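PDB 2CNQ: phosphoribosylaminoimidazole-succinocarboxamide synthase from Saccharomyces cerevisiae, which catalyses the ATP-dependent condensation of 4-carboxy-5-aminoimidazole ribotide with aspartate to give SAICAR in de novo purine biosynthesis. Local coordinates for residues Gly10-Val15 with Asp22-Asp27; Thr30-Ala35 with Thr100-Arg105; Thr138-Lys143 with Phe159-Lys164; Ala214-Glu219 with Pro238-Phe243. One frame throughout, in Å; residues are numbered along the deposited sequence. Where two conformers were deposited one is given.

Contact 1. Residues Gly10-Val15 with Asp22-Asp27; sequences GILPLV and DIYEVD. With ADP (adenosine-5'-diphosphate), chain B.
Leu14 and Tyr24 face each other as an antiparallel non-hydrogen-bonded pair in the first beta hairpin of the chain, formed by strands 14-17 and 21-25. Their CA atoms are 4.4 Å apart, and CD1 of Leu14 lies over one face of the phenol ring, 3.8 Å from the Tyr24 ring centroid, a CH-pi contact displaced toward the rim. Two backbone bonds flank the pair: Glu25 N to Pro13 O, nearly straight at 165°, and the more bent Val15 N to Ile23 O, 2.7 Å long.

The closely packed part lies around Leu12, Tyr24 and Val26. Leu12 is buried; its CD1 packs 3.8 Å from Tyr24 CB and reaches Val26 CG2, while Leu32 of strand 30-35 covers it from outside the hairpin. Tyr24 OH is bonded to Thr6. By contrast, Leu14 and Val15 on the edge strand, with Pro13 just before it, lie largely toward solvent, and there Val15 CG2 approaches the backbone N of Glu25 to 3.6 Å. Beyond the hairpin pairing, Ile23 turns to the ribose of ADP. On the buried side the second methyl of Leu12 closes the contact, CD2 resting 3.5 Å from the carbonyl O of Glu25.

Contact 2. Residues Thr30-Ala35 with Thr100-Arg105; sequences TLLFVA and TQLEDR. With ADP (adenosine-5'-diphosphate), chain B.
Leu102 and Arg105 carry most of the second segment's contact with strand 30-35, Leu102 through a methyl group and Arg105 through both its backbone and its guanidinium. At the end of helix 96-102, Gln101 contributes little more than its carbonyl, with O 4.0 Å from Val34 CG1; its side-chain amide is bonded to Lys97 and Glu7. Leu102 follows. Its side chain crosses those of Val34 and Leu32 at about a right angle, with its CD2 3.6 Å from Val34 CG2 and 4.1 Å from Leu32 CD2. A type II turn then runs from Leu102 to Arg105, carrying Glu103 and Asp104 away from the strand; Asp104 forms a salt bridge with Lys59.

The turn delivers Arg105 next to Ala35, and two hydrogen bonds join them. Ala35 N donates to Arg105 O (2.8 Å), and Arg105 NH1 donates to Ala35 O (2.8 Å). The second bond lies in the carbonyl plane on a lone pair and close to the guanidinium plane. The Arg105 chain is bent at chi3, which sets NE, and CB and CD are also close to Ala35 O. CD additionally touches Val34 CG1 at 3.9 Å. NH1 also forms a salt bridge with Asp37, its stronger polar partner, which probably balances this buried charge.

Phe33 CB points away from the segment, and the ring's CE2 edge meets ADP O4'. Strand 30-35 lies between strands 21-25 and 106-110 in the antiparallel sheet, while Ala35 and Arg105 both pack on helix 53-67.

Contact 3. Residues Thr138-Lys143 with Phe159-Lys164; sequences TVHGLK and FTPSTK
His140 reaches from a hairpin tip to Pro161, where its ND1 makes a weak, bent hydrogen bond to Pro161 O (2.8 Å, 121°) at the ring edge. ND1 has its stronger partner in the carbonyl of Ile174, while NE2 is bonded to Arg122, so both ring nitrogens are engaged although the ring is buried. His140 is the second residue of a type I' turn from Val139 to Leu142, and its positive phi belongs to that turn. A chi1 of -66° sets CG beside the backbone N, anti to the carbonyl carbon; the ring extends toward the loop after strand 153-159. There it lies across Thr160, the two side chains crossing at about a right angle.

The Thr160 hydroxyl OG1 makes a weak bond to Arg122, and its methyl CG2 meets Val139 CG1 at 3.8 Å. Leu142 adds a lighter touch, CD1 to Phe159 O at 3.9 Å. Within the loop, Pro161 CD packs centrally over a face of the Phe159 ring.

The contact thus docks a two-stranded beta hairpin, closed by a type I' turn, onto the loop leaving edge strand 153-159 of the mixed sheet.

Contact 4. Residues Ala214-Glu219 with Pro238-Phe243; sequences ADTKFE and PDSSRF. With AMZ (aminoimidazole 4-carboxamide ribonucleotide), chain C; ADP (adenosine-5'-diphosphate), chain B.
Asp215 and Arg242 form the one salt bridge across these strands, with NH2 of Arg242 2.8 Å from OD1 of Asp215. The carboxylate oxygen uses its syn lone pair, and OD1 lies in the guanidinium plane, although the two flat groups are turned 50° apart. Arg242 is extended from CG to NE, and the same NH2 also donates a straight bond of 2.7 Å to AMZ OP2. Asp215 OD2, in turn, accepts from ribose hydroxyl O2 of AMZ at 2.6 Å, so the ion pair contacts both the ribose and the phosphate of AMZ.

Backbone hydrogen bonds join the antiparallel strands: Ala214 N to Arg242 O, Arg242 N to Asp215 O, and Lys217 N to Ser240 O.

Among hydroxyls, Thr216 OG1 and Ser241 OG lie 2.7 Å apart. A water bridges Thr216 OG1, Lys217 O and Ser240 OG, the last also bonded to Thr237.

Farther along, Lys217 NZ forms salt bridges to Glu219 OE1 at 2.8 Å and to Asp233, while CB and CE pack on AMZ; Glu219 OE2 accepts a hydrogen bond from ADP O2' (2.6 Å). This antiparallel hairpin of the mixed sheet forms a wall of the SAICAR synthetase nucleotide site.

From the N terminus, contact 1 closes the short loop of the first hairpin, and its strand 21-25 pairs next with strand 30-35 of contact 2, Tyr24 O lying 2.8 Å from Leu32 N. Contact 2 closes a much longer loop, bringing the end of helix 96-102 back to that sheet. Contact 3 then joins a small hairpin to the loop after strand 153-159, and contact 4 closes the last hairpin of the mixed sheet. All four follow in series; none nests or crosses. Contacts 1 and 2, from the four-stranded sheet, and contact 4, from the mixed sheet, touch the same ADP, and Lys164 of contact 3 approaches Glu219 of contact 4.

Contact 1. Residues Gly10-Val15 with Asp22-Asp27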
# COMPACT_ATOMS: atom_id res chain seq x y z
N GLY A 10 -20.73 -3.76 17.31
CA GLY A 10 -21.17 -2.42 17.51
C GLY A 10 -20.43 -1.68 18.55
O GLY A 10 -20.84 -0.60 18.91
N ILE A 11 -19.32 -2.20 19.04
CA ILE A 11 -18.61 -1.54 20.10
C ILE A 11 -18.09 -0.20 19.66
O ILE A 11 -18.06 0.73 20.42
CB ILE A 11 -17.55 -2.45 20.63
CG1 ILE A 11 -18.21 -3.60 21.36
CG2 ILE A 11 -16.60 -1.72 21.54
CD1 ILE A 11 -17.29 -4.76 21.56
N LEU A 12 -17.68 -0.12 18.40
CA LEU A 12 -17.29 1.12 17.76
C LEU A 12 -18.09 1.20 16.51
O LEU A 12 -18.32 0.20 15.87
CB LEU A 12 -15.85 1.13 17.37
CG LEU A 12 -14.85 0.97 18.48
CD1 LEU A 12 -13.49 0.87 17.88
CD2 LEU A 12 -14.95 2.11 19.46
N PRO A 13 -18.45 2.39 16.08
CA PRO A 13 -19.07 2.53 14.80
C PRO A 13 -18.13 2.15 13.69
O PRO A 13 -16.95 2.45 13.75
CB PRO A 13 -19.40 4.00 14.73
CG PRO A 13 -19.34 4.52 16.13
CD PRO A 13 -18.30 3.66 16.78
N LEU A 14 -18.67 1.56 12.67
CA LEU A 14 -17.92 1.23 11.50
C LEU A 14 -17.90 2.41 10.60
O LEU A 14 -18.94 2.88 10.22
CB LEU A 14 -18.56 0.04 10.84
CG LEU A 14 -17.87 -0.50 9.60
CD1 LEU A 14 -16.51 -1.05 9.93
CD2 LEU A 14 -18.75 -1.53 8.98
N VAL A 15 -16.73 2.87 10.24
CA VAL A 15 -16.59 3.93 9.28
C VAL A 15 -16.64 3.37 7.90
O VAL A 15 -17.32 3.90 7.05
CB VAL A 15 -15.32 4.69 9.52
CG1 VAL A 15 -15.05 5.68 8.44
CG2 VAL A 15 -15.41 5.37 10.87
N ASP A 22 -10.89 -2.78 7.73
CA ASP A 22 -12.11 -2.46 8.44
C ASP A 22 -11.76 -1.31 9.33
O ASP A 22 -10.79 -1.38 10.06
CB ASP A 22 -12.61 -3.62 9.27
CG ASP A 22 -13.06 -4.79 8.49
OD1 ASP A 22 -13.58 -5.73 9.13
OD2 ASP A 22 -12.97 -4.81 7.26
N ILE A 23 -12.52 -0.25 9.23
CA ILE A 23 -12.14 1.00 9.83
C ILE A 23 -13.24 1.41 10.75
O ILE A 23 -14.36 1.56 10.30
CB ILE A 23 -11.87 2.02 8.79
CG1 ILE A 23 -10.83 1.49 7.81
CG2 ILE A 23 -11.41 3.32 9.43
CD1 ILE A 23 -10.62 2.34 6.69
N TYR A 24 -12.92 1.57 12.00
CA TYR A 24 -13.89 1.94 13.00
C TYR A 24 -13.56 3.28 13.56
O TYR A 24 -12.41 3.70 13.60
CB TYR A 24 -13.89 0.93 14.13
CG TYR A 24 -14.33 -0.41 13.69
CD1 TYR A 24 -15.65 -0.78 13.79
CD2 TYR A 24 -13.44 -1.31 13.15
CE1 TYR A 24 -16.07 -2.01 13.40
CE2 TYR A 24 -13.85 -2.54 12.74
CZ TYR A 24 -15.17 -2.87 12.85
OH TYR A 24 -15.63 -4.08 12.46
N GLU A 25 -14.57 3.93 14.10
CA GLU A 25 -14.38 5.21 14.73
C GLU A 25 -14.14 5.02 16.18
O GLU A 25 -15.00 4.53 16.90
CB GLU A 25 -15.61 6.04 14.54
CG GLU A 25 -15.61 7.28 15.37
CD GLU A 25 -16.80 8.11 15.07
OE1 GLU A 25 -17.03 8.48 13.89
OE2 GLU A 25 -17.57 8.32 16.00
N VAL A 26 -12.98 5.42 16.62
CA VAL A 26 -12.67 5.39 18.02
C VAL A 26 -13.24 6.60 18.67
O VAL A 26 -13.80 6.53 19.75
CB VAL A 26 -11.18 5.27 18.22
CG1 VAL A 26 -10.81 5.38 19.67
CG2 VAL A 26 -10.73 3.94 17.68
N ASP A 27 -13.06 7.74 18.05
CA ASP A 27 -13.66 8.93 18.52
C ASP A 27 -13.66 9.86 17.38
O ASP A 27 -13.36 9.51 16.24
CB ASP A 27 -12.93 9.48 19.75
CG ASP A 27 -11.50 9.83 19.49
OD1 ASP A 27 -10.72 9.67 20.40
OD2 ASP A 27 -11.14 10.26 18.38
PB ADP B . -9.27 0.53 -0.32
O1B ADP B . -7.87 0.42 -0.69
O2B ADP B . -9.89 1.77 -0.81
O3B ADP B . -10.16 -0.57 -0.64
PA ADP B . -8.47 -0.08 2.35
O1A ADP B . -7.04 0.04 2.06
O2A ADP B . -9.05 -1.39 2.59
O3A ADP B . -9.32 0.68 1.27
O5' ADP B . -8.85 0.79 3.61
C5' ADP B . -8.23 2.00 3.98
C4' ADP B . -9.17 3.13 3.72
O4' ADP B . -8.88 4.12 4.70
C3' ADP B . -8.95 3.81 2.40
O3' ADP B . -10.14 4.45 1.99
C2' ADP B . -7.95 4.88 2.75
O2' ADP B . -7.90 5.92 1.82
C1' ADP B . -8.47 5.31 4.06
N9 ADP B . -7.54 5.95 4.94
C8 ADP B . -6.25 5.64 5.10
N7 ADP B . -5.68 6.34 6.05
C5 ADP B . -6.65 7.14 6.51
C6 ADP B . -6.72 8.11 7.54
N6 ADP B . -5.67 8.39 8.29
N1 ADP B . -7.84 8.80 7.70
C2 ADP B . -8.90 8.49 6.96
N3 ADP B . -8.98 7.55 6.03
C4 ADP B . -7.84 6.90 5.81

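Contact 2. Residues Thr30-Ala35 with Thr100-Arg105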
# COMPACT_ATOMS: atom_id res chain seq x y z
N THR A 30 -10.26 9.85 15.56
CA THR A 30 -9.38 8.72 15.55
C THR A 30 -10.08 7.52 15.06
O THR A 30 -11.26 7.29 15.34
CB THR A 30 -9.03 8.48 17.03
OG1 THR A 30 -8.67 9.72 17.65
CG2 THR A 30 -7.90 7.52 17.16
N LEU A 31 -9.34 6.73 14.30
CA LEU A 31 -9.84 5.54 13.69
C LEU A 31 -9.06 4.37 14.18
O LEU A 31 -7.88 4.44 14.43
CB LEU A 31 -9.68 5.61 12.19
CG LEU A 31 -10.37 6.76 11.53
CD1 LEU A 31 -9.90 6.82 10.10
CD2 LEU A 31 -11.85 6.65 11.62
N LEU A 32 -9.75 3.25 14.26
CA LEU A 32 -9.17 1.94 14.43
C LEU A 32 -9.10 1.36 13.04
O LEU A 32 -10.10 1.12 12.40
CB LEU A 32 -10.04 1.12 15.35
CG LEU A 32 -9.68 -0.31 15.48
CD1 LEU A 32 -8.31 -0.44 16.03
CD2 LEU A 32 -10.70 -1.04 16.31
N PHE A 33 -7.89 1.19 12.56
CA PHE A 33 -7.61 0.92 11.18
C PHE A 33 -7.12 -0.51 11.10
O PHE A 33 -5.97 -0.77 11.39
CB PHE A 33 -6.53 1.94 10.80
CG PHE A 33 -6.27 2.09 9.35
CD1 PHE A 33 -5.09 1.65 8.80
CD2 PHE A 33 -7.14 2.74 8.57
CE1 PHE A 33 -4.82 1.89 7.47
CE2 PHE A 33 -6.87 3.00 7.24
CZ PHE A 33 -5.71 2.55 6.71
N VAL A 34 -8.02 -1.40 10.79
CA VAL A 34 -7.76 -2.81 10.93
C VAL A 34 -7.51 -3.40 9.57
O VAL A 34 -8.38 -3.38 8.74
CB VAL A 34 -8.91 -3.55 11.60
CG1 VAL A 34 -8.46 -4.95 11.90
CG2 VAL A 34 -9.37 -2.84 12.84
N ALA A 35 -6.33 -3.93 9.36
CA ALA A 35 -6.05 -4.63 8.14
C ALA A 35 -6.47 -6.05 8.32
O ALA A 35 -5.89 -6.77 9.10
CB ALA A 35 -4.60 -4.54 7.78
N THR A 100 -8.52 -10.89 19.47
CA THR A 100 -7.93 -11.76 18.48
C THR A 100 -8.18 -11.27 17.08
O THR A 100 -7.44 -11.59 16.18
CB THR A 100 -8.44 -13.16 18.62
OG1 THR A 100 -9.84 -13.13 18.50
CG2 THR A 100 -8.00 -13.81 19.90
N GLN A 101 -9.23 -10.51 16.88
CA GLN A 101 -9.53 -9.96 15.60
C GLN A 101 -8.78 -8.69 15.30
O GLN A 101 -8.83 -8.21 14.15
CB GLN A 101 -10.99 -9.60 15.52
CG GLN A 101 -11.90 -10.74 15.73
CD GLN A 101 -13.30 -10.30 15.50
OE1 GLN A 101 -13.65 -9.97 14.37
NE2 GLN A 101 -14.08 -10.16 16.55
N LEU A 102 -8.16 -8.11 16.30
CA LEU A 102 -7.58 -6.82 16.16
C LEU A 102 -6.10 -6.80 16.36
O LEU A 102 -5.41 -5.97 15.81
CB LEU A 102 -8.22 -5.88 17.17
CG LEU A 102 -9.71 -5.65 16.95
CD1 LEU A 102 -10.24 -4.84 18.08
CD2 LEU A 102 -9.95 -4.99 15.62
N GLU A 103 -5.59 -7.66 17.22
CA GLU A 103 -4.23 -7.52 17.61
C GLU A 103 -3.31 -7.72 16.43
O GLU A 103 -3.53 -8.56 15.59
CB GLU A 103 -3.91 -8.46 18.74
CG GLU A 103 -3.99 -9.92 18.36
CD GLU A 103 -3.97 -10.84 19.53
OE1 GLU A 103 -3.73 -10.40 20.66
OE2 GLU A 103 -4.22 -12.04 19.32
N ASP A 104 -2.28 -6.90 16.40
CA ASP A 104 -1.21 -6.94 15.43
C ASP A 104 -1.59 -6.53 14.06
O ASP A 104 -0.72 -6.43 13.21
CB ASP A 104 -0.53 -8.30 15.40
CG ASP A 104 0.08 -8.62 16.70
OD1 ASP A 104 -0.18 -9.72 17.21
OD2 ASP A 104 0.81 -7.77 17.21
N ARG A 105 -2.85 -6.23 13.83
CA ARG A 105 -3.29 -5.85 12.51
C ARG A 105 -4.04 -4.55 12.55
O ARG A 105 -4.69 -4.19 11.60
CB ARG A 105 -4.18 -6.91 11.91
CG ARG A 105 -5.38 -7.19 12.74
CD ARG A 105 -6.30 -8.16 12.12
NE ARG A 105 -5.74 -9.48 12.00
CZ ARG A 105 -5.42 -10.09 10.88
NH1 ARG A 105 -5.53 -9.50 9.73
NH2 ARG A 105 -5.01 -11.33 10.90
PB ADP B . -9.27 0.53 -0.32
O1B ADP B . -7.87 0.42 -0.69
O2B ADP B . -9.89 1.77 -0.81
O3B ADP B . -10.16 -0.57 -0.64
PA ADP B . -8.47 -0.08 2.35
O1A ADP B . -7.04 0.04 2.06
O2A ADP B . -9.05 -1.39 2.59
O3A ADP B . -9.32 0.68 1.27
O5' ADP B . -8.85 0.79 3.61
C5' ADP B . -8.23 2.00 3.98
C4' ADP B . -9.17 3.13 3.72
O4' ADP B . -8.88 4.12 4.70
C3' ADP B . -8.95 3.81 2.40
O3' ADP B . -10.14 4.45 1.99
C2' ADP B . -7.95 4.88 2.75
O2' ADP B . -7.90 5.92 1.82
C1' ADP B . -8.47 5.31 4.06
N9 ADP B . -7.54 5.95 4.94
C8 ADP B . -6.25 5.64 5.10
N7 ADP B . -5.68 6.34 6.05
C5 ADP B . -6.65 7.14 6.51
C6 ADP B . -6.72 8.11 7.54
N6 ADP B . -5.67 8.39 8.29
N1 ADP B . -7.84 8.80 7.70
C2 ADP B . -8.90 8.49 6.96
N3 ADP B . -8.98 7.55 6.03
C4 ADP B . -7.84 6.90 5.81

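Contact 3. Residues Thr138-Lys143 with Phe159-Lys164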
# COMPACT_ATOMS: atom_id res chain seq x y z
N THR A 138 4.92 7.56 -23.17
CA THR A 138 4.68 8.39 -22.02
C THR A 138 4.25 7.51 -20.88
O THR A 138 3.86 6.37 -21.05
CB THR A 138 3.60 9.43 -22.29
OG1 THR A 138 2.42 8.77 -22.73
CG2 THR A 138 4.06 10.39 -23.33
N VAL A 139 4.26 8.10 -19.70
CA VAL A 139 3.63 7.46 -18.56
C VAL A 139 2.68 8.43 -17.90
O VAL A 139 3.14 9.50 -17.56
CB VAL A 139 4.69 6.98 -17.60
CG1 VAL A 139 4.04 6.44 -16.36
CG2 VAL A 139 5.56 5.93 -18.29
N HIS A 140 1.38 8.09 -17.74
CA HIS A 140 0.45 9.06 -17.19
C HIS A 140 0.59 10.35 -17.99
O HIS A 140 0.53 11.46 -17.47
CB HIS A 140 0.65 9.30 -15.71
CG HIS A 140 0.34 8.11 -14.87
ND1 HIS A 140 -0.46 8.21 -13.77
CD2 HIS A 140 0.72 6.82 -14.92
CE1 HIS A 140 -0.51 7.04 -13.15
NE2 HIS A 140 0.19 6.17 -13.84
N GLY A 141 0.73 10.19 -19.30
CA GLY A 141 0.84 11.31 -20.19
C GLY A 141 2.18 12.01 -20.20
O GLY A 141 2.39 12.89 -21.03
N LEU A 142 3.13 11.59 -19.37
CA LEU A 142 4.43 12.22 -19.27
C LEU A 142 5.36 11.58 -20.29
O LEU A 142 5.53 10.38 -20.32
CB LEU A 142 5.03 11.95 -17.90
CG LEU A 142 4.26 12.57 -16.75
CD1 LEU A 142 4.67 11.90 -15.47
CD2 LEU A 142 4.50 14.06 -16.69
N LYS A 143 6.19 12.43 -20.91
CA LYS A 143 7.20 11.93 -21.82
C LYS A 143 8.45 11.40 -21.11
O LYS A 143 8.86 11.76 -19.98
CB LYS A 143 7.41 12.87 -22.98
CG LYS A 143 6.20 12.80 -23.93
CD LYS A 143 5.73 14.14 -24.25
CE LYS A 143 7.01 14.92 -24.55
NZ LYS A 143 6.90 16.16 -25.24
N PHE A 159 6.40 10.58 -10.13
CA PHE A 159 5.07 10.66 -9.60
C PHE A 159 4.08 10.49 -10.71
O PHE A 159 4.09 11.23 -11.67
CB PHE A 159 4.93 12.02 -8.96
CG PHE A 159 3.52 12.38 -8.62
CD1 PHE A 159 2.96 13.50 -9.19
CD2 PHE A 159 2.78 11.68 -7.71
CE1 PHE A 159 1.71 13.93 -8.82
CE2 PHE A 159 1.52 12.08 -7.38
CZ PHE A 159 0.99 13.22 -7.93
N THR A 160 3.23 9.49 -10.57
CA THR A 160 2.28 9.15 -11.58
C THR A 160 0.96 8.91 -10.90
O THR A 160 0.63 7.81 -10.52
CB THR A 160 2.72 7.97 -12.40
OG1 THR A 160 2.79 6.81 -11.59
CG2 THR A 160 4.06 8.19 -13.02
N PRO A 161 0.20 9.95 -10.66
CA PRO A 161 -0.99 9.80 -9.84
C PRO A 161 -2.06 9.06 -10.52
O PRO A 161 -2.18 9.06 -11.72
CB PRO A 161 -1.40 11.23 -9.57
CG PRO A 161 -0.85 11.98 -10.74
CD PRO A 161 0.45 11.32 -11.07
N SER A 162 -2.92 8.48 -9.71
CA SER A 162 -4.18 8.01 -10.18
C SER A 162 -5.26 8.59 -9.33
O SER A 162 -5.05 9.01 -8.22
CB SER A 162 -4.19 6.50 -10.21
OG SER A 162 -4.61 6.01 -9.00
N THR A 163 -6.45 8.56 -9.87
CA THR A 163 -7.58 8.95 -9.10
C THR A 163 -7.83 7.87 -8.11
O THR A 163 -7.32 6.77 -8.20
CB THR A 163 -8.78 9.13 -9.98
OG1 THR A 163 -9.10 7.84 -10.52
CG2 THR A 163 -8.54 10.17 -11.05
N LYS A 164 -8.65 8.22 -7.15
CA LYS A 164 -9.25 7.27 -6.24
C LYS A 164 -10.64 7.03 -6.74
O LYS A 164 -11.52 7.90 -6.59
CB LYS A 164 -9.28 7.84 -4.84
CG LYS A 164 -7.90 8.03 -4.30
CD LYS A 164 -7.87 8.76 -2.99
CE LYS A 164 -8.43 7.95 -1.91
NZ LYS A 164 -8.43 8.73 -0.70

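Contact 4. Residues Ala214-Glu219 with Pro238-Phe243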
# COMPACT_ATOMS: atom_id res chain seq x y z
N ALA A 214 9.82 -1.44 -7.32
CA ALA A 214 9.57 -1.00 -8.65
C ALA A 214 8.71 0.23 -8.66
O ALA A 214 8.96 1.17 -9.39
CB ALA A 214 8.92 -2.07 -9.43
N ASP A 215 7.68 0.19 -7.85
CA ASP A 215 6.73 1.25 -7.77
C ASP A 215 5.96 1.07 -6.48
O ASP A 215 6.06 0.07 -5.81
CB ASP A 215 5.84 1.28 -9.01
CG ASP A 215 5.12 0.01 -9.29
OD1 ASP A 215 4.83 -0.19 -10.47
OD2 ASP A 215 4.80 -0.72 -8.35
N THR A 216 5.21 2.09 -6.14
CA THR A 216 4.44 2.03 -4.94
C THR A 216 3.37 3.08 -5.00
O THR A 216 3.50 4.06 -5.69
CB THR A 216 5.33 2.27 -3.72
OG1 THR A 216 4.66 1.85 -2.55
CG2 THR A 216 5.73 3.69 -3.55
N LYS A 217 2.34 2.84 -4.23
CA LYS A 217 1.26 3.76 -4.04
C LYS A 217 1.26 4.22 -2.63
O LYS A 217 1.09 3.43 -1.72
CB LYS A 217 -0.04 3.10 -4.39
CG LYS A 217 -1.25 3.98 -4.23
CD LYS A 217 -1.86 4.03 -2.86
CE LYS A 217 -2.53 2.75 -2.50
NZ LYS A 217 -3.03 2.74 -1.11
N PHE A 218 1.45 5.50 -2.44
CA PHE A 218 1.27 6.13 -1.16
C PHE A 218 -0.09 6.76 -1.14
O PHE A 218 -0.65 7.08 -2.16
CB PHE A 218 2.29 7.23 -0.97
CG PHE A 218 3.71 6.81 -0.96
CD1 PHE A 218 4.18 5.90 -0.06
CD2 PHE A 218 4.59 7.37 -1.84
CE1 PHE A 218 5.50 5.61 -0.01
CE2 PHE A 218 5.92 7.06 -1.81
CZ PHE A 218 6.38 6.18 -0.91
N GLU A 219 -0.56 7.01 0.05
CA GLU A 219 -1.65 7.89 0.28
C GLU A 219 -1.22 8.95 1.23
O GLU A 219 -0.52 8.69 2.19
CB GLU A 219 -2.86 7.18 0.83
CG GLU A 219 -3.38 6.17 -0.13
CD GLU A 219 -4.70 5.59 0.23
OE1 GLU A 219 -5.00 4.51 -0.31
OE2 GLU A 219 -5.43 6.21 1.02
N PRO A 238 3.31 -5.06 0.25
CA PRO A 238 3.24 -5.76 -1.01
C PRO A 238 1.88 -5.66 -1.63
O PRO A 238 1.72 -6.07 -2.75
CB PRO A 238 3.69 -7.18 -0.68
CG PRO A 238 4.26 -7.09 0.70
CD PRO A 238 3.49 -6.00 1.36
N ASP A 239 0.92 -5.08 -0.93
CA ASP A 239 -0.30 -4.66 -1.58
C ASP A 239 -0.08 -3.35 -2.30
O ASP A 239 -0.60 -3.15 -3.37
CB ASP A 239 -1.43 -4.45 -0.58
CG ASP A 239 -2.21 -5.66 -0.26
OD1 ASP A 239 -3.16 -5.53 0.52
OD2 ASP A 239 -1.97 -6.72 -0.82
N SER A 240 0.65 -2.43 -1.72
CA SER A 240 0.77 -1.11 -2.24
C SER A 240 1.93 -0.93 -3.19
O SER A 240 2.09 0.15 -3.71
CB SER A 240 0.88 -0.11 -1.14
OG SER A 240 2.12 -0.17 -0.51
N SER A 241 2.71 -1.95 -3.40
CA SER A 241 3.98 -1.82 -4.09
C SER A 241 4.27 -3.02 -4.88
O SER A 241 3.71 -4.07 -4.65
CB SER A 241 5.09 -1.71 -3.05
OG SER A 241 4.75 -0.81 -2.03
N ARG A 242 5.25 -2.87 -5.76
CA ARG A 242 5.86 -3.99 -6.40
C ARG A 242 7.27 -4.08 -5.93
O ARG A 242 8.01 -3.12 -5.95
CB ARG A 242 5.80 -3.85 -7.89
CG ARG A 242 4.44 -4.05 -8.40
CD ARG A 242 4.39 -3.74 -9.85
NE ARG A 242 3.06 -3.95 -10.37
CZ ARG A 242 2.39 -3.10 -11.10
NH1 ARG A 242 1.24 -3.48 -11.57
NH2 ARG A 242 2.83 -1.88 -11.34
N PHE A 243 7.61 -5.27 -5.47
CA PHE A 243 8.90 -5.57 -4.95
C PHE A 243 9.53 -6.65 -5.76
O PHE A 243 8.96 -7.72 -5.89
CB PHE A 243 8.78 -6.04 -3.52
CG PHE A 243 8.23 -5.04 -2.59
CD1 PHE A 243 7.19 -5.36 -1.74
CD2 PHE A 243 8.76 -3.79 -2.50
CE1 PHE A 243 6.74 -4.45 -0.81
CE2 PHE A 243 8.28 -2.88 -1.60
CZ PHE A 243 7.27 -3.22 -0.74
O5 AMZ C . -4.43 0.23 -3.93
C6 AMZ C . -4.43 0.90 -4.94
N2 AMZ C . -5.47 1.61 -5.35
C3A AMZ C . -3.24 0.99 -5.76
C7A AMZ C . -2.07 0.33 -5.55
N3 AMZ C . -1.65 -0.48 -4.56
N1 AMZ C . -3.14 1.73 -6.88
C5 AMZ C . -1.92 1.54 -7.35
N AMZ C . -1.26 0.67 -6.56
C1 AMZ C . 0.11 0.27 -6.71
C2 AMZ C . 0.30 -1.04 -7.43
C3 AMZ C . 1.67 -0.87 -8.03
O2 AMZ C . 2.59 -1.15 -7.00
O1 AMZ C . 0.19 -2.11 -6.51
O AMZ C . 0.70 1.23 -7.55
C AMZ C . 1.68 0.61 -8.37
C4 AMZ C . 1.40 0.90 -9.81
O3 AMZ C . 0.29 0.12 -10.23
P AMZ C . -0.10 0.12 -11.77
OP1 AMZ C . -0.68 1.46 -12.09
O4 AMZ C . -1.12 -0.99 -11.88
OP2 AMZ C . 1.13 -0.14 -12.59
PB ADP B . -9.27 0.53 -0.32
O1B ADP B . -7.87 0.42 -0.69
O2B ADP B . -9.89 1.77 -0.81
O3B ADP B . -10.16 -0.57 -0.64
PA ADP B . -8.47 -0.08 2.35
O1A ADP B . -7.04 0.04 2.06
O2A ADP B . -9.05 -1.39 2.59
O3A ADP B . -9.32 0.68 1.27
O5' ADP B . -8.85 0.79 3.61
C5' ADP B . -8.23 2.00 3.98
C4' ADP B . -9.17 3.13 3.72
O4' ADP B . -8.88 4.12 4.70
C3' ADP B . -8.95 3.81 2.40
O3' ADP B . -10.14 4.45 1.99
C2' ADP B . -7.95 4.88 2.75
O2' ADP B . -7.90 5.92 1.82
C1' ADP B . -8.47 5.31 4.06
N9 ADP B . -7.54 5.95 4.94
C8 ADP B . -6.25 5.64 5.10
N7 ADP B . -5.68 6.34 6.05
C5 ADP B . -6.65 7.14 6.51
C6 ADP B . -6.72 8.11 7.54
N6 ADP B . -5.67 8.39 8.29
N1 ADP B . -7.84 8.80 7.70
C2 ADP B . -8.90 8.49 6.96
N3 ADP B . -8.98 7.55 6.03
C4 ADP B . -7.84 6.90 5.81
O HOH W 1 3.18 2.38 -0.48